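Local coordinates for protein UDP-glucose 4-epimerase (Campylobacter jejuni subsp. jejuni serotype O:2, PDB 7K3P) that probably interconverts UDP-glucose and UDP-galactose, and their N-acetylated counterparts, by epimerising the sugar at C4 with a bound NAD cofactor, at residues Ser177-Tyr190 and Ala258-Val272. The protein carries 2 engineered substitutions. Sequence-based numbering, arbitrary orientation.
With NAD (nicotinamide-adenine-dinucleotide), chain C.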
loop_
_atom_site.group_PDB
_atom_site.type_symbol
_atom_site.label_atom_id
_atom_site.label_comp_id
_atom_site.label_asym_id
_atom_site.label_seq_id
_atom_site.Cartn_x
_atom_site.Cartn_y
_atom_site.Cartn_z
ATOM N N SER A 177 1.672 -14.694 -1.659
ATOM C CA SER A 177 1.239 -16.080 -1.494
ATOM C C SER A 177 0.465 -16.604 -2.696
ATOM O O SER A 177 0.548 -17.784 -3.017
ATOM C CB SER A 177 0.410 -16.242 -0.221
ATOM O OG SER A 177 1.253 -16.235 0.919
ATOM N N MET A 178 -0.291 -15.743 -3.364
ATOM C CA MET A 178 -1.047 -16.213 -4.512
ATOM C C MET A 178 -0.134 -16.491 -5.701
ATOM O O MET A 178 -0.376 -17.412 -6.480
ATOM C CB MET A 178 -2.175 -15.243 -4.876
ATOM C CG MET A 178 -1.768 -14.038 -5.695
ATOM S SD MET A 178 -1.702 -14.310 -7.490
ATOM C CE MET A 178 -1.571 -12.611 -8.065
ATOM N N ALA A 179 0.919 -15.693 -5.844
ATOM C CA ALA A 179 1.863 -15.883 -6.940
ATOM C C ALA A 179 2.846 -17.011 -6.607
ATOM O O ALA A 179 3.464 -17.596 -7.494
ATOM C CB ALA A 179 2.610 -14.572 -7.227
ATOM N N ASN A 180 2.999 -17.297 -5.316
ATOM C CA ASN A 180 3.979 -18.275 -4.844
ATOM C C ASN A 180 3.386 -19.164 -3.743
ATOM O O ASN A 180 3.650 -18.949 -2.558
ATOM C CB ASN A 180 5.240 -17.576 -4.305
ATOM C CG ASN A 180 5.831 -16.577 -5.289
ATOM O OD1 ASN A 180 6.652 -16.938 -6.131
ATOM N ND2 ASN A 180 5.419 -15.303 -5.178
ATOM N N PRO A 181 2.593 -20.173 -4.143
ATOM C CA PRO A 181 1.858 -21.121 -3.287
ATOM C C PRO A 181 2.713 -21.675 -2.158
ATOM O O PRO A 181 2.201 -21.955 -1.069
ATOM C CB PRO A 181 1.486 -22.238 -4.263
ATOM C CG PRO A 181 1.291 -21.519 -5.559
ATOM C CD PRO A 181 2.334 -20.411 -5.574
ATOM N N GLU A 182 4.010 -21.813 -2.411
ATOM C CA GLU A 182 4.943 -22.301 -1.403
ATOM C C GLU A 182 5.156 -21.300 -0.264
ATOM O O GLU A 182 5.547 -21.681 0.850
ATOM C CB GLU A 182 6.288 -22.666 -2.061
ATOM C CG GLU A 182 7.095 -21.470 -2.635
ATOM C CD GLU A 182 6.651 -21.026 -4.035
ATOM O OE1 GLU A 182 5.465 -21.204 -4.381
ATOM O OE2 GLU A 182 7.497 -20.499 -4.796
ATOM N N PHE A 183 4.912 -20.018 -0.539
ATOM C CA PHE A 183 5.152 -18.973 0.454
ATOM C C PHE A 183 3.936 -18.812 1.367
ATOM O O PHE A 183 2.859 -18.419 0.898
ATOM C CB PHE A 183 5.494 -17.630 -0.232
ATOM C CG PHE A 183 5.640 -16.477 0.726
ATOM C CD1 PHE A 183 6.814 -16.303 1.451
ATOM C CD2 PHE A 183 4.605 -15.557 0.891
ATOM C CE1 PHE A 183 6.962 -15.231 2.342
ATOM C CE2 PHE A 183 4.732 -14.484 1.776
ATOM C CZ PHE A 183 5.906 -14.317 2.503
ATOM N N LYS A 184 4.119 -19.095 2.659
ATOM C CA LYS A 184 3.027 -19.038 3.637
ATOM C C LYS A 184 3.148 -17.856 4.598
ATOM O O LYS A 184 4.212 -17.605 5.177
ATOM C CB LYS A 184 2.968 -20.322 4.479
ATOM C CG LYS A 184 2.508 -21.594 3.762
ATOM C CD LYS A 184 2.372 -22.691 4.828
ATOM C CE LYS A 184 1.953 -24.044 4.274
ATOM N NZ LYS A 184 2.001 -25.031 5.404
ATOM N N HIS A 185 2.041 -17.156 4.796
ATOM C CA HIS A 185 2.025 -16.030 5.716
ATOM C C HIS A 185 0.919 -16.230 6.739
ATOM O O HIS A 185 -0.133 -16.774 6.422
ATOM C CB HIS A 185 1.797 -14.713 4.967
ATOM C CG HIS A 185 0.429 -14.571 4.369
ATOM N ND1 HIS A 185 0.143 -14.948 3.073
ATOM C CD2 HIS A 185 -0.729 -14.080 4.884
ATOM C CE1 HIS A 185 -1.130 -14.693 2.814
ATOM N NE2 HIS A 185 -1.683 -14.171 3.892
ATOM N N CYS A 186 1.170 -15.793 7.965
ATOM C CA CYS A 186 0.111 -15.716 8.946
ATOM C C CYS A 186 0.093 -14.312 9.528
ATOM O O CYS A 186 1.076 -13.863 10.111
ATOM C CB CYS A 186 0.338 -16.732 10.057
ATOM S SG CYS A 186 -1.103 -16.905 11.139
ATOM N N ILE A 187 -1.026 -13.622 9.357
ATOM C CA ILE A 187 -1.155 -12.259 9.840
ATOM C C ILE A 187 -1.897 -12.222 11.163
ATOM O O ILE A 187 -2.974 -12.816 11.292
ATOM C CB ILE A 187 -1.921 -11.398 8.829
ATOM C CG1 ILE A 187 -1.060 -11.164 7.579
ATOM C CG2 ILE A 187 -2.342 -10.065 9.485
ATOM C CD1 ILE A 187 -1.886 -10.905 6.317
ATOM N N LEU A 188 -1.341 -11.516 12.143
ATOM C CA LEU A 188 -2.009 -11.380 13.437
ATOM C C LEU A 188 -2.493 -9.936 13.651
ATOM O O LEU A 188 -1.703 -8.983 13.558
ATOM C CB LEU A 188 -1.071 -11.820 14.578
ATOM C CG LEU A 188 -0.573 -13.269 14.505
ATOM C CD1 LEU A 188 0.274 -13.627 15.711
ATOM C CD2 LEU A 188 -1.763 -14.214 14.417
ATOM N N ARG A 189 -3.789 -9.766 13.921
ATOM C CA ARG A 189 -4.328 -8.440 14.267
ATOM C C ARG A 189 -4.771 -8.441 15.726
ATOM O O ARG A 189 -5.309 -9.443 16.212
ATOM C CB ARG A 189 -5.522 -8.101 13.383
ATOM C CG ARG A 189 -5.256 -8.143 11.881
ATOM C CD ARG A 189 -6.563 -8.044 11.135
ATOM N NE ARG A 189 -6.394 -8.142 9.689
ATOM C CZ ARG A 189 -7.320 -8.622 8.875
ATOM N NH1 ARG A 189 -8.488 -9.036 9.375
ATOM N NH2 ARG A 189 -7.079 -8.692 7.577
ATOM N N TYR A 190 -4.556 -7.327 16.422
ATOM C CA TYR A 190 -4.951 -7.226 17.819
ATOM C C TYR A 190 -5.029 -5.777 18.247
ATOM O O TYR A 190 -4.495 -4.882 17.571
ATOM C CB TYR A 190 -3.983 -8.004 18.732
ATOM C CG TYR A 190 -2.507 -7.817 18.392
ATOM C CD1 TYR A 190 -1.920 -8.499 17.332
ATOM C CD2 TYR A 190 -1.703 -6.985 19.159
ATOM C CE1 TYR A 190 -0.546 -8.336 17.032
ATOM C CE2 TYR A 190 -0.356 -6.830 18.882
ATOM C CZ TYR A 190 0.211 -7.500 17.819
ATOM O OH TYR A 190 1.556 -7.324 17.557
ATOM N N ALA A 258 1.166 -19.108 15.992
ATOM C CA ALA A 258 0.955 -18.821 14.559
ATOM C C ALA A 258 1.985 -19.542 13.696
ATOM O O ALA A 258 1.688 -20.009 12.595
ATOM C CB ALA A 258 1.034 -17.298 14.295
ATOM N N LEU A 259 3.218 -19.585 14.185
ATOM C CA LEU A 259 4.279 -20.286 13.466
ATOM C C LEU A 259 3.979 -21.781 13.458
ATOM O O LEU A 259 4.031 -22.428 12.406
ATOM C CB LEU A 259 5.642 -20.012 14.107
ATOM C CG LEU A 259 6.798 -20.735 13.418
ATOM C CD1 LEU A 259 6.737 -20.480 11.918
ATOM C CD2 LEU A 259 8.132 -20.293 13.997
ATOM N N ASP A 260 3.632 -22.314 14.631
ATOM C CA ASP A 260 3.251 -23.725 14.749
ATOM C C ASP A 260 2.144 -24.044 13.762
ATOM O O ASP A 260 2.200 -25.053 13.053
ATOM C CB ASP A 260 2.797 -24.052 16.176
ATOM C CG ASP A 260 3.956 -24.125 17.156
ATOM O OD1 ASP A 260 5.106 -24.343 16.702
ATOM O OD2 ASP A 260 3.717 -23.968 18.383
ATOM N N TYR A 261 1.158 -23.153 13.679
ATOM C CA TYR A 261 0.027 -23.348 12.772
ATOM C C TYR A 261 0.448 -23.491 11.306
ATOM O O TYR A 261 -0.165 -24.256 10.555
ATOM C CB TYR A 261 -1.006 -22.212 12.933
ATOM C CG TYR A 261 -2.012 -22.140 11.810
ATOM C CD1 TYR A 261 -1.752 -21.377 10.682
ATOM C CD2 TYR A 261 -3.228 -22.834 11.872
ATOM C CE1 TYR A 261 -2.653 -21.303 9.642
ATOM C CE2 TYR A 261 -4.151 -22.766 10.817
ATOM C CZ TYR A 261 -3.840 -21.991 9.706
ATOM O OH TYR A 261 -4.703 -21.876 8.644
ATOM N N LEU A 262 1.472 -22.742 10.886
ATOM C CA LEU A 262 1.905 -22.782 9.477
ATOM C C LEU A 262 2.639 -24.082 9.066
ATOM O O LEU A 262 2.962 -24.273 7.883
ATOM C CB LEU A 262 2.759 -21.548 9.112
ATOM C CG LEU A 262 2.040 -20.202 8.908
ATOM C CD1 LEU A 262 3.022 -19.109 8.460
ATOM C CD2 LEU A 262 0.912 -20.326 7.889
ATOM N N LYS A 263 2.910 -24.970 10.025
ATOM C CA LYS A 263 3.559 -26.249 9.694
ATOM C C LYS A 263 2.731 -27.084 8.713
ATOM O O LYS A 263 3.243 -27.546 7.696
ATOM C CB LYS A 263 3.867 -27.069 10.949
ATOM C CG LYS A 263 5.084 -26.583 11.738
ATOM C CD LYS A 263 5.537 -27.597 12.804
ATOM C CE LYS A 263 5.808 -28.980 12.200
ATOM N NZ LYS A 263 6.415 -29.939 13.178
ATOM N N GLU A 264 1.445 -27.262 9.007
ATOM C CA GLU A 264 0.600 -28.140 8.192
ATOM C C GLU A 264 -0.558 -27.389 7.567
ATOM O O GLU A 264 -1.364 -27.965 6.826
ATOM C CB GLU A 264 0.020 -29.272 9.046
ATOM C CG GLU A 264 0.954 -29.810 10.117
ATOM C CD GLU A 264 1.928 -30.826 9.571
ATOM O OE1 GLU A 264 1.937 -31.030 8.332
ATOM O OE2 GLU A 264 2.680 -31.416 10.381
ATOM N N ASN A 265 -0.654 -26.103 7.875
ATOM C CA ASN A 265 -1.808 -25.342 7.441
ATOM C C ASN A 265 -1.455 -24.229 6.476
ATOM O O ASN A 265 -0.300 -23.812 6.391
ATOM C CB ASN A 265 -2.568 -24.812 8.655
ATOM C CG ASN A 265 -3.121 -25.936 9.506
ATOM O OD1 ASN A 265 -4.054 -26.621 9.097
ATOM N ND2 ASN A 265 -2.523 -26.154 10.679
ATOM N N GLU A 266 -2.460 -23.775 5.735
ATOM C CA GLU A 266 -2.254 -22.763 4.710
ATOM C C GLU A 266 -2.213 -21.357 5.317
ATOM O O GLU A 266 -2.357 -21.186 6.536
ATOM C CB GLU A 266 -3.341 -22.862 3.642
ATOM C CG GLU A 266 -3.176 -24.065 2.724
ATOM C CD GLU A 266 -1.910 -23.990 1.871
ATOM O OE1 GLU A 266 -2.010 -23.537 0.708
ATOM O OE2 GLU A 266 -0.821 -24.382 2.358
ATOM N N SER A 267 -1.991 -20.361 4.463
ATOM C CA SER A 267 -1.916 -18.970 4.910
ATOM C C SER A 267 -3.216 -18.563 5.599
ATOM O O SER A 267 -4.287 -19.084 5.272
ATOM C CB SER A 267 -1.637 -18.058 3.712
ATOM O OG SER A 267 -0.308 -18.246 3.257
ATOM N N ASN A 268 -3.132 -17.654 6.566
ATOM C CA ASN A 268 -4.341 -17.226 7.265
ATOM C C ASN A 268 -4.151 -15.917 8.013
ATOM O O ASN A 268 -3.018 -15.457 8.201
ATOM C CB ASN A 268 -4.803 -18.314 8.249
ATOM C CG ASN A 268 -6.307 -18.528 8.212
ATOM O OD1 ASN A 268 -7.069 -17.613 7.889
ATOM N ND2 ASN A 268 -6.742 -19.743 8.532
ATOM N N VAL A 269 -5.265 -15.333 8.457
ATOM C CA VAL A 269 -5.221 -14.143 9.309
ATOM C C VAL A 269 -6.029 -14.412 10.578
ATOM O O VAL A 269 -7.101 -15.022 10.517
ATOM C CB VAL A 269 -5.730 -12.895 8.538
ATOM C CG1 VAL A 269 -7.055 -13.209 7.834
ATOM C CG2 VAL A 269 -5.866 -11.688 9.458
ATOM N N PHE A 270 -5.503 -13.995 11.727
ATOM C CA PHE A 270 -6.162 -14.242 13.002
ATOM C C PHE A 270 -6.216 -12.972 13.817
ATOM O O PHE A 270 -5.200 -12.263 13.931
ATOM C CB PHE A 270 -5.376 -15.252 13.863
ATOM C CG PHE A 270 -5.341 -16.650 13.312
ATOM C CD1 PHE A 270 -6.493 -17.428 13.272
ATOM C CD2 PHE A 270 -4.139 -17.198 12.875
ATOM C CE1 PHE A 270 -6.455 -18.726 12.779
ATOM C CE2 PHE A 270 -4.086 -18.501 12.373
ATOM C CZ PHE A 270 -5.254 -19.271 12.324
ATOM N N ASN A 271 -7.374 -12.702 14.418
ATOM C CA ASN A 271 -7.403 -11.792 15.545
ATOM C C ASN A 271 -6.747 -12.502 16.721
ATOM O O ASN A 271 -6.948 -13.707 16.911
ATOM C CB ASN A 271 -8.846 -11.457 15.936
ATOM C CG ASN A 271 -9.532 -10.549 14.943
ATOM O OD1 ASN A 271 -8.893 -9.703 14.305
ATOM N ND2 ASN A 271 -10.855 -10.708 14.815
ATOM N N VAL A 272 -6.006 -11.760 17.536
ATOM C CA VAL A 272 -5.535 -12.293 18.804
ATOM C C VAL A 272 -6.194 -11.514 19.923
ATOM O O VAL A 272 -6.011 -10.297 20.027
ATOM C CB VAL A 272 -4.012 -12.185 18.960
ATOM C CG1 VAL A 272 -3.568 -12.932 20.215
ATOM C CG2 VAL A 272 -3.304 -12.751 17.715
HETATM P PA NAD C . 8.279 -1.691 19.608
HETATM O O1A NAD C . 8.632 -0.286 19.182
HETATM O O2A NAD C . 8.642 -1.921 21.047
HETATM O O5B NAD C . 9.071 -2.755 18.754
HETATM C C5B NAD C . 9.515 -2.380 17.482
HETATM C C4B NAD C . 10.908 -2.836 17.294
HETATM O O4B NAD C . 11.286 -2.812 15.948
HETATM C C3B NAD C . 11.907 -1.931 18.081
HETATM O O3B NAD C . 12.844 -2.615 18.997
HETATM C C2B NAD C . 12.535 -1.055 16.971
HETATM O O2B NAD C . 13.802 -0.642 17.259
HETATM C C1B NAD C . 12.472 -2.021 15.831
HETATM N N9A NAD C . 12.545 -1.353 14.522
HETATM C C8A NAD C . 11.744 -0.364 14.074
HETATM N N7A NAD C . 12.115 0.017 12.843
HETATM C C5A NAD C . 13.167 -0.715 12.455
HETATM C C6A NAD C . 13.968 -0.757 11.302
HETATM N N6A NAD C . 13.686 0.130 10.198
HETATM N N1A NAD C . 14.977 -1.646 11.215
HETATM C C2A NAD C . 15.266 -2.492 12.220
HETATM N N3A NAD C . 14.519 -2.472 13.373
HETATM C C4A NAD C . 13.474 -1.606 13.514
HETATM O O3 NAD C . 6.721 -1.893 19.361
HETATM P PN NAD C . 5.899 -3.118 19.918
HETATM O O1N NAD C . 6.831 -4.197 20.438
HETATM O O2N NAD C . 5.016 -2.611 21.017
HETATM O O5D NAD C . 5.019 -3.682 18.731
HETATM C C5D NAD C . 5.639 -4.515 17.779
HETATM C C4D NAD C . 4.706 -4.826 16.620
HETATM O O4D NAD C . 3.431 -5.217 17.080
HETATM C C3D NAD C . 4.565 -3.696 15.606
HETATM O O3D NAD C . 4.511 -4.220 14.340
HETATM C C2D NAD C . 3.251 -3.093 15.872
HETATM O O2D NAD C . 2.680 -2.474 14.779
HETATM C C1D NAD C . 2.466 -4.318 16.411
HETATM N N1N NAD C . 1.271 -3.975 17.312
HETATM C C2N NAD C . 1.584 -3.445 18.548
HETATM C C3N NAD C . 0.553 -3.114 19.422
HETATM C C7N NAD C . 0.881 -2.534 20.774
HETATM O O7N NAD C . 2.032 -2.318 21.120
HETATM N N7N NAD C . -0.189 -2.221 21.661
HETATM C C4N NAD C . -0.760 -3.329 19.047
HETATM C C5N NAD C . -1.059 -3.858 17.812
HETATM C C6N NAD C . -0.033 -4.193 16.918
#
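Lys184 reaches across to residues 262-265, where its NZ donates to two backbone carbonyls, Leu262 O and Asn265 O, each at 2.8 Å and each approached from above the carbonyl plane. Its chain runs extended all the way (chi2 to chi4 near 180°), and Lys184 CE lies 3.4 Å from Glu266 OE2; that carboxylate lies beyond salt-bridge distance of NZ. One residue on, the amide N of His185 donates to Ser267 OG (3.0 Å, 169° at the hydrogen). With CG of His185 set between the backbone N and the carbonyl carbon (chi1 68°), the ring swings back beside Ser267, whose CB lies over one face, toward the rim, in a CH-pi contact. His185 ND1 donates in the ring plane to Ser177 OG (2.7 Å), which itself donates to Phe183 O, linking the end of helix 161-179 to Phe183 and to His185 of strand 184-189. From here strands 184-189 and 268-271 run parallel, joined by five backbone bonds from Asn268 N to His185 O through Val272 N to Arg189 O. They are the last two strands of the seven-stranded Rossmann-type sheet, 268-271 being outermost within the chain. Toward helix 248-261, Cys186 SG meets the edge of the Phe270 ring, 3.5 Å from CD2, and touches Ala258 CB; Leu262 CD1 packs on Cys186 CB, while Leu188 CD2 touches both Phe270 CB and Val272 CG2. On the other sheet face Val269 CG2 sits over the centre of the Arg189 guanidinium, 3.4 Å from CZ, and Glu170 salt-bridges NH2. Next to Arg189 in the chain, Tyr190 OH donates to O4D of the NAD nicotinamide ribose (2.9 Å).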